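Local coordinates for protein putative alpha-ketoglutarate-dependent taurine dioxygenase (Burkholderia xenovorans, PDB 5HSX) that probably acts as an iron(II)- and 2-oxoglutarate-dependent dioxygenase of the TfdA/TauD family, here crystallised with a sodium ion bound at its metal site, at residues S19-T23 with I33-D37; H69-V73 with L288-T292. Numbering follows the deposited sequence.

One mixed beta-sheet can take part in quite different kinds of contact, strand pairing at its edge and a helix laid on its face, and these two contacts illustrate the point. Contact 1 comes first along the chain and closes before contact 2 opens. It pairs strands 21-24 and 31-34, joined by a short turn, as a beta hairpin at one margin of the sheet. Contact 2 joins residues separated by more than 200 positions, laying helix 69-77 against strand 287-293, which sits next to the outermost strand, 99-101, at the other margin. The centres of contact 1 and contact 2 lie about 20 Å apart, and the nearest atoms of contact 1 and contact 2 about 7 Å apart. Both thus reach the same sheet of this TauD/TfdA-family (cupin clan) protein.

Contact 1 of 2, residues S19-T23 with I33-D37; sequences SIEVT and IHGVD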
ATOM      1  N   SER B  19      22.874   0.034  22.384  1.00 71.44           N
ATOM      2  CA  SER B  19      21.488   0.460  22.231  1.00 64.99           C
ATOM      3  C   SER B  19      21.171   0.734  20.762  1.00 58.76           C
ATOM      4  O   SER B  19      21.693   1.679  20.168  1.00 61.24           O
ATOM      5  CB  SER B  19      21.213   1.704  23.080  1.00 70.63           C
ATOM      6  OG  SER B  19      19.950   1.612  23.717  1.00 73.46           O
ATOM      7  N   ILE B  20      20.308  -0.104  20.183  1.00 46.45           N
ATOM      8  CA  ILE B  20      19.986   0.017  18.765  1.00 36.84           C
ATOM      9  C   ILE B  20      19.176   1.285  18.512  1.00 41.55           C
ATOM     10  O   ILE B  20      18.585   1.880  19.419  1.00 44.63           O
ATOM     11  CB  ILE B  20      19.227  -1.225  18.273  1.00 38.38           C
ATOM     12  CG1 ILE B  20      17.817  -1.241  18.873  1.00 39.72           C
ATOM     13  CG2 ILE B  20      19.994  -2.492  18.639  1.00 44.37           C
ATOM     14  CD1 ILE B  20      16.983  -2.446  18.482  1.00 36.44           C
ATOM     15  N   GLU B  21      19.149   1.697  17.250  1.00 37.31           N
ATOM     16  CA  GLU B  21      18.353   2.834  16.808  1.00 35.84           C
ATOM     17  C   GLU B  21      17.121   2.292  16.090  1.00 32.72           C
ATOM     18  O   GLU B  21      17.253   1.516  15.139  1.00 38.40           O
ATOM     19  CB  GLU B  21      19.177   3.738  15.889  1.00 43.61           C
ATOM     20  CG  GLU B  21      18.427   4.927  15.309  1.00 52.89           C
ATOM     21  CD  GLU B  21      19.254   5.686  14.279  1.00 65.31           C
ATOM     22  OE1 GLU B  21      20.464   5.396  14.154  1.00 68.73           O
ATOM     23  OE2 GLU B  21      18.694   6.567  13.590  1.00 66.66           O
ATOM     24  N   VAL B  22      15.932   2.684  16.552  1.00 29.25           N
ATOM     25  CA  VAL B  22      14.666   2.198  16.004  1.00 29.21           C
ATOM     26  C   VAL B  22      13.935   3.375  15.375  1.00 36.08           C
ATOM     27  O   VAL B  22      13.649   4.369  16.055  1.00 35.93           O
ATOM     28  CB  VAL B  22      13.793   1.528  17.079  1.00 28.65           C
ATOM     29  CG1 VAL B  22      12.466   1.034  16.459  1.00 27.85           C
ATOM     30  CG2 VAL B  22      14.550   0.389  17.748  1.00 31.51           C
ATOM     31  N   THR B  23      13.628   3.259  14.083  1.00 28.44           N
ATOM     32  CA  THR B  23      12.993   4.332  13.315  1.00 26.73           C
ATOM     33  C   THR B  23      11.663   3.828  12.779  1.00 26.56           C
ATOM     34  O   THR B  23      11.634   3.111  11.764  1.00 25.97           O
ATOM     35  CB  THR B  23      13.891   4.792  12.166  1.00 27.17           C
ATOM     36  OG1 THR B  23      15.143   5.249  12.692  1.00 34.56           O
ATOM     37  CG2 THR B  23      13.238   5.939  11.396  1.00 33.10           C
ATOM     38  N   ILE B  33      15.830  -0.665  11.928  1.00 25.89           N
ATOM     39  CA  ILE B  33      16.830  -0.773  12.979  1.00 27.23           C
ATOM     40  C   ILE B  33      18.185  -0.459  12.367  1.00 28.18           C
ATOM     41  O   ILE B  33      18.535  -0.993  11.306  1.00 34.46           O
ATOM     42  CB  ILE B  33      16.823  -2.167  13.632  1.00 26.24           C
ATOM     43  CG1 ILE B  33      15.451  -2.443  14.263  1.00 26.79           C
ATOM     44  CG2 ILE B  33      17.942  -2.271  14.665  1.00 28.79           C
ATOM     45  CD1 ILE B  33      15.309  -3.825  14.865  1.00 26.59           C
ATOM     46  N   HIS B  34      18.930   0.430  13.014  1.00 29.61           N
ATOM     47  CA  HIS B  34      20.306   0.718  12.646  1.00 36.67           C
ATOM     48  C   HIS B  34      21.197   0.546  13.868  1.00 37.91           C
ATOM     49  O   HIS B  34      20.726   0.503  15.009  1.00 37.98           O
ATOM     50  CB  HIS B  34      20.445   2.134  12.061  1.00 43.05           C
ATOM     51  CG  HIS B  34      19.807   2.295  10.714  1.00 48.71           C
ATOM     52  ND1 HIS B  34      20.527   2.248   9.538  1.00 54.60           N
ATOM     53  CD2 HIS B  34      18.517   2.494  10.354  1.00 46.14           C
ATOM     54  CE1 HIS B  34      19.708   2.416   8.515  1.00 50.81           C
ATOM     55  NE2 HIS B  34      18.483   2.567   8.982  1.00 48.61           N
ATOM     56  N   GLY B  35      22.500   0.423  13.612  1.00 35.04           N
ATOM     57  CA  GLY B  35      23.484   0.253  14.664  1.00 39.06           C
ATOM     58  C   GLY B  35      23.846  -1.179  14.987  1.00 43.13           C
ATOM     59  O   GLY B  35      24.496  -1.419  16.012  1.00 45.93           O
ATOM     60  N   VAL B  36      23.448  -2.137  14.154  1.00 39.61           N
ATOM     61  CA  VAL B  36      23.720  -3.549  14.381  1.00 43.27           C
ATOM     62  C   VAL B  36      24.416  -4.102  13.146  1.00 42.39           C
ATOM     63  O   VAL B  36      23.997  -3.822  12.019  1.00 42.14           O
ATOM     64  CB  VAL B  36      22.428  -4.343  14.673  1.00 47.14           C
ATOM     65  CG1 VAL B  36      22.746  -5.625  15.417  1.00 51.64           C
ATOM     66  CG2 VAL B  36      21.438  -3.500  15.459  1.00 49.33           C
ATOM     67  N   ASP B  37      25.481  -4.879  13.355  1.00 43.38           N
ATOM     68  CA  ASP B  37      26.210  -5.535  12.270  1.00 37.45           C
ATOM     69  C   ASP B  37      25.819  -7.011  12.289  1.00 37.64           C
ATOM     70  O   ASP B  37      26.302  -7.782  13.120  1.00 37.75           O
ATOM     71  CB  ASP B  37      27.715  -5.334  12.427  1.00 40.20           C
ATOM     72  CG  ASP B  37      28.529  -6.024  11.335  1.00 42.67           C
ATOM     73  OD1 ASP B  37      29.774  -5.978  11.414  1.00 49.09           O
ATOM     74  OD2 ASP B  37      27.943  -6.621  10.409  1.00 43.08           O
TER
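Ile20 overlaps two side chains of the facing segment at once: its CD1 lies 3.9 Å from Ile33 CG2, and its CG2 meets Val36 CG2 at 3.6 Å. This small apolar cluster forms where the backbone pairing begins. Glu21 and His34 are an antiparallel hydrogen-bonded pair, with Glu21 N donating to His34 O at 3.0 Å and His34 N to Glu21 O at 2.9 Å, both nearly straight. The same Glu21 O receives a CA-H...O contact from Ile33 CA at 3.2 Å, the usual supplement to such pairing. One step on, Val22 and Ile33 make a non-hydrogen-bonded pair, their CA atoms 4.8 Å apart. Alternation sends these two side chains to one face and Glu21 and His34 to the other, where Glu21 OE1 packs 3.9 Å from His34 CB while His34 NE2 is hydrogen-bonded to Glu32 OE1. At Gly35 the chain leaves the strand with a positive phi of 94°, a conformation in which a CB would press on the preceding carbonyl oxygen. The result is a two-stranded beta hairpin at the sheet margin: Ile20 and Val22 rest on helix 44-57, and Ile33 reaches strand 59-62, which pairs with the hairpin's inner strand.

Contact 2 of 2, residues H69-V73 with L288-T292; sequences HEQHV and LYRTT. With EDO (1,2-ethanediol), chain S.
Residues 69-73 form the first turn of a helix, with Val73 N hydrogen-bonded to His69 O at 2.9 Å; 288-292 are extended strand. The axes approach to 9.5 Å and cross at -33°, running roughly the same way, with His69 CA 8.2 Å from Tyr289 CA and Val73 CA 7.1 Å from Thr291 CA. His69, chi1 m, starts sideways, but its ring forms a T-shaped pair with Tyr289 (chi1 m, chi2 -82°): the edge of the imidazole meets the face of the Tyr289 ring, centroids 4.4 Å apart, planes at 76°, His69 CE1 3.4 Å from Tyr289 CD1. A water lies 2.8 Å from His69 NE2 and hydrogen-bonds weakly to Tyr289 OH. Glu70 OE1 accepts a 3.2 Å hydrogen bond from O1 of an ethanediol, probably from the crystallisation liquor. The helix lies on the mixed sheet of this TauD/TfdA-family protein, meeting alternate residues Tyr289 and Thr291. The CA-to-CB bond of His72 (chi1 t, chi2 174°) is directed toward the strand; His72 CE1 is 3.2 Å from Tyr289 O, and Thr291 CG2 makes a CH-pi contact 3.8 Å from the His72 ring centroid. Arg139 NH1 of strand 135-140 is hydrogen-bonded to ND1 of both histidines. Val73 CG2 lies 4.3 Å from Thr291 CG2.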
ATOM      1  N   HIS B  69      24.864 -17.305   3.800  1.00 30.12           N
ATOM      2  CA  HIS B  69      23.839 -18.195   4.343  1.00 29.38           C
ATOM      3  C   HIS B  69      24.137 -18.540   5.797  1.00 30.59           C
ATOM      4  O   HIS B  69      23.226 -18.586   6.635  1.00 31.33           O
ATOM      5  CB  HIS B  69      23.743 -19.482   3.516  1.00 35.34           C
ATOM      6  CG  HIS B  69      23.168 -19.293   2.146  1.00 36.69           C
ATOM      7  ND1 HIS B  69      22.224 -18.331   1.856  1.00 33.31           N
ATOM      8  CD2 HIS B  69      23.392 -19.960   0.988  1.00 34.86           C
ATOM      9  CE1 HIS B  69      21.901 -18.406   0.577  1.00 35.11           C
ATOM     10  NE2 HIS B  69      22.596 -19.385   0.026  1.00 33.53           N
ATOM     11  N   GLU B  70      25.412 -18.776   6.117  1.00 31.85           N
ATOM     12  CA  GLU B  70      25.782 -19.093   7.493  1.00 34.04           C
ATOM     13  C   GLU B  70      25.491 -17.931   8.432  1.00 33.71           C
ATOM     14  O   GLU B  70      24.992 -18.136   9.545  1.00 32.04           O
ATOM     15  CB  GLU B  70      27.260 -19.480   7.578  1.00 41.99           C
ATOM     16  CG  GLU B  70      27.589 -20.847   7.002  1.00 56.80           C
ATOM     17  CD  GLU B  70      27.825 -20.821   5.499  1.00 69.43           C
ATOM     18  OE1 GLU B  70      27.496 -19.804   4.845  1.00 67.67           O
ATOM     19  OE2 GLU B  70      28.355 -21.823   4.974  1.00 74.52           O
ATOM     20  N   GLN B  71      25.802 -16.703   8.008  1.00 35.01           N
ATOM     21  CA  GLN B  71      25.535 -15.551   8.863  1.00 35.90           C
ATOM     22  C   GLN B  71      24.039 -15.326   9.030  1.00 30.96           C
ATOM     23  O   GLN B  71      23.579 -14.959  10.115  1.00 29.48           O
ATOM     24  CB  GLN B  71      26.216 -14.307   8.295  1.00 31.73           C
ATOM     25  CG  GLN B  71      27.733 -14.324   8.469  1.00 36.14           C
ATOM     26  CD  GLN B  71      28.447 -13.372   7.516  1.00 39.95           C
ATOM     27  OE1 GLN B  71      27.869 -12.906   6.531  1.00 36.28           O
ATOM     28  NE2 GLN B  71      29.713 -13.087   7.808  1.00 38.90           N
ATOM     29  N   HIS B  72      23.268 -15.551   7.964  1.00 26.57           N
ATOM     30  CA  HIS B  72      21.814 -15.436   8.036  1.00 28.67           C
ATOM     31  C   HIS B  72      21.242 -16.437   9.038  1.00 28.00           C
ATOM     32  O   HIS B  72      20.398 -16.091   9.876  1.00 27.70           O
ATOM     33  CB  HIS B  72      21.244 -15.641   6.624  1.00 28.32           C
ATOM     34  CG  HIS B  72      19.765 -15.436   6.497  1.00 26.12           C
ATOM     35  ND1 HIS B  72      19.127 -15.460   5.273  1.00 26.44           N
ATOM     36  CD2 HIS B  72      18.799 -15.211   7.420  1.00 24.46           C
ATOM     37  CE1 HIS B  72      17.834 -15.256   5.447  1.00 26.55           C
ATOM     38  NE2 HIS B  72      17.608 -15.104   6.741  1.00 25.32           N
ATOM     39  N   VAL B  73      21.703 -17.687   8.977  1.00 27.28           N
ATOM     40  CA  VAL B  73      21.236 -18.693   9.927  1.00 28.53           C
ATOM     41  C   VAL B  73      21.673 -18.333  11.340  1.00 30.82           C
ATOM     42  O   VAL B  73      20.890 -18.439  12.294  1.00 28.48           O
ATOM     43  CB  VAL B  73      21.734 -20.094   9.517  1.00 28.03           C
ATOM     44  CG1 VAL B  73      21.505 -21.109  10.645  1.00 30.63           C
ATOM     45  CG2 VAL B  73      21.038 -20.542   8.234  1.00 27.19           C
ATOM     46  N   LEU B 288      16.150 -13.570  -3.213  1.00 28.60           N
ATOM     47  CA  LEU B 288      16.139 -13.399  -1.772  1.00 26.88           C
ATOM     48  C   LEU B 288      16.279 -14.767  -1.123  1.00 31.35           C
ATOM     49  O   LEU B 288      16.123 -15.804  -1.775  1.00 33.40           O
ATOM     50  CB  LEU B 288      14.853 -12.704  -1.292  1.00 27.58           C
ATOM     51  CG  LEU B 288      14.557 -11.301  -1.842  1.00 26.94           C
ATOM     52  CD1 LEU B 288      13.758 -11.375  -3.135  1.00 28.33           C
ATOM     53  CD2 LEU B 288      13.823 -10.453  -0.798  1.00 26.89           C
ATOM     54  N   TYR B 289      16.590 -14.761   0.171  1.00 25.96           N
ATOM     55  CA  TYR B 289      16.673 -15.990   0.949  1.00 26.63           C
ATOM     56  C   TYR B 289      15.950 -15.779   2.264  1.00 24.81           C
ATOM     57  O   TYR B 289      16.008 -14.688   2.839  1.00 24.88           O
ATOM     58  CB  TYR B 289      18.126 -16.412   1.205  1.00 25.98           C
ATOM     59  CG  TYR B 289      18.859 -16.735  -0.066  1.00 29.18           C
ATOM     60  CD1 TYR B 289      18.735 -17.985  -0.668  1.00 30.39           C
ATOM     61  CD2 TYR B 289      19.660 -15.782  -0.682  1.00 32.39           C
ATOM     62  CE1 TYR B 289      19.406 -18.277  -1.860  1.00 30.88           C
ATOM     63  CE2 TYR B 289      20.331 -16.065  -1.859  1.00 32.15           C
ATOM     64  CZ  TYR B 289      20.200 -17.310  -2.439  1.00 31.17           C
ATOM     65  OH  TYR B 289      20.870 -17.574  -3.608  1.00 33.62           O
ATOM     66  N   ARG B 290      15.258 -16.822   2.726  1.00 23.41           N
ATOM     67  CA  ARG B 290      14.412 -16.732   3.902  1.00 22.26           C
ATOM     68  C   ARG B 290      14.762 -17.847   4.876  1.00 23.64           C
ATOM     69  O   ARG B 290      15.047 -18.979   4.473  1.00 24.05           O
ATOM     70  CB  ARG B 290      12.912 -16.813   3.544  1.00 24.80           C
ATOM     71  CG  ARG B 290      12.010 -16.871   4.776  1.00 27.38           C
ATOM     72  CD  ARG B 290      10.513 -16.772   4.497  1.00 32.67           C
ATOM     73  NE  ARG B 290      10.065 -17.499   3.316  1.00 36.38           N
ATOM     74  CZ  ARG B 290       9.850 -18.810   3.254  1.00 37.60           C
ATOM     75  NH1 ARG B 290      10.063 -19.583   4.306  1.00 43.08           N
ATOM     76  NH2 ARG B 290       9.426 -19.357   2.125  1.00 39.47           N
ATOM     77  N   THR B 291      14.765 -17.507   6.154  1.00 22.61           N
ATOM     78  CA  THR B 291      14.727 -18.490   7.226  1.00 21.83           C
ATOM     79  C   THR B 291      13.439 -18.262   8.000  1.00 23.34           C
ATOM     80  O   THR B 291      12.871 -17.163   7.971  1.00 21.69           O
ATOM     81  CB  THR B 291      15.929 -18.351   8.160  1.00 24.26           C
ATOM     82  OG1 THR B 291      15.947 -17.024   8.703  1.00 24.63           O
ATOM     83  CG2 THR B 291      17.238 -18.609   7.407  1.00 27.12           C
ATOM     84  N   THR B 292      12.941 -19.300   8.672  1.00 23.10           N
ATOM     85  CA  THR B 292      11.776 -19.090   9.519  1.00 23.80           C
ATOM     86  C   THR B 292      11.975 -19.832  10.833  1.00 23.36           C
ATOM     87  O   THR B 292      12.742 -20.797  10.924  1.00 22.64           O
ATOM     88  CB  THR B 292      10.435 -19.497   8.846  1.00 31.04           C
ATOM     89  OG1 THR B 292      10.204 -20.894   8.969  1.00 34.12           O
ATOM     90  CG2 THR B 292      10.409 -19.134   7.358  1.00 20.40           C
TER
HETATM   91  C1  EDO S 407      26.864 -17.763   1.247  1.00 60.44           C
HETATM   92  O1  EDO S 407      27.139 -19.080   1.745  1.00 68.45           O
HETATM   93  C2  EDO S 407      25.768 -17.827   0.192  1.00 62.30           C
HETATM   94  O2  EDO S 407      25.156 -16.542   0.038  1.00 60.33           O
HETATM   95  O   HOH W   1      22.779 -20.314  -2.583  1.00 47.76           O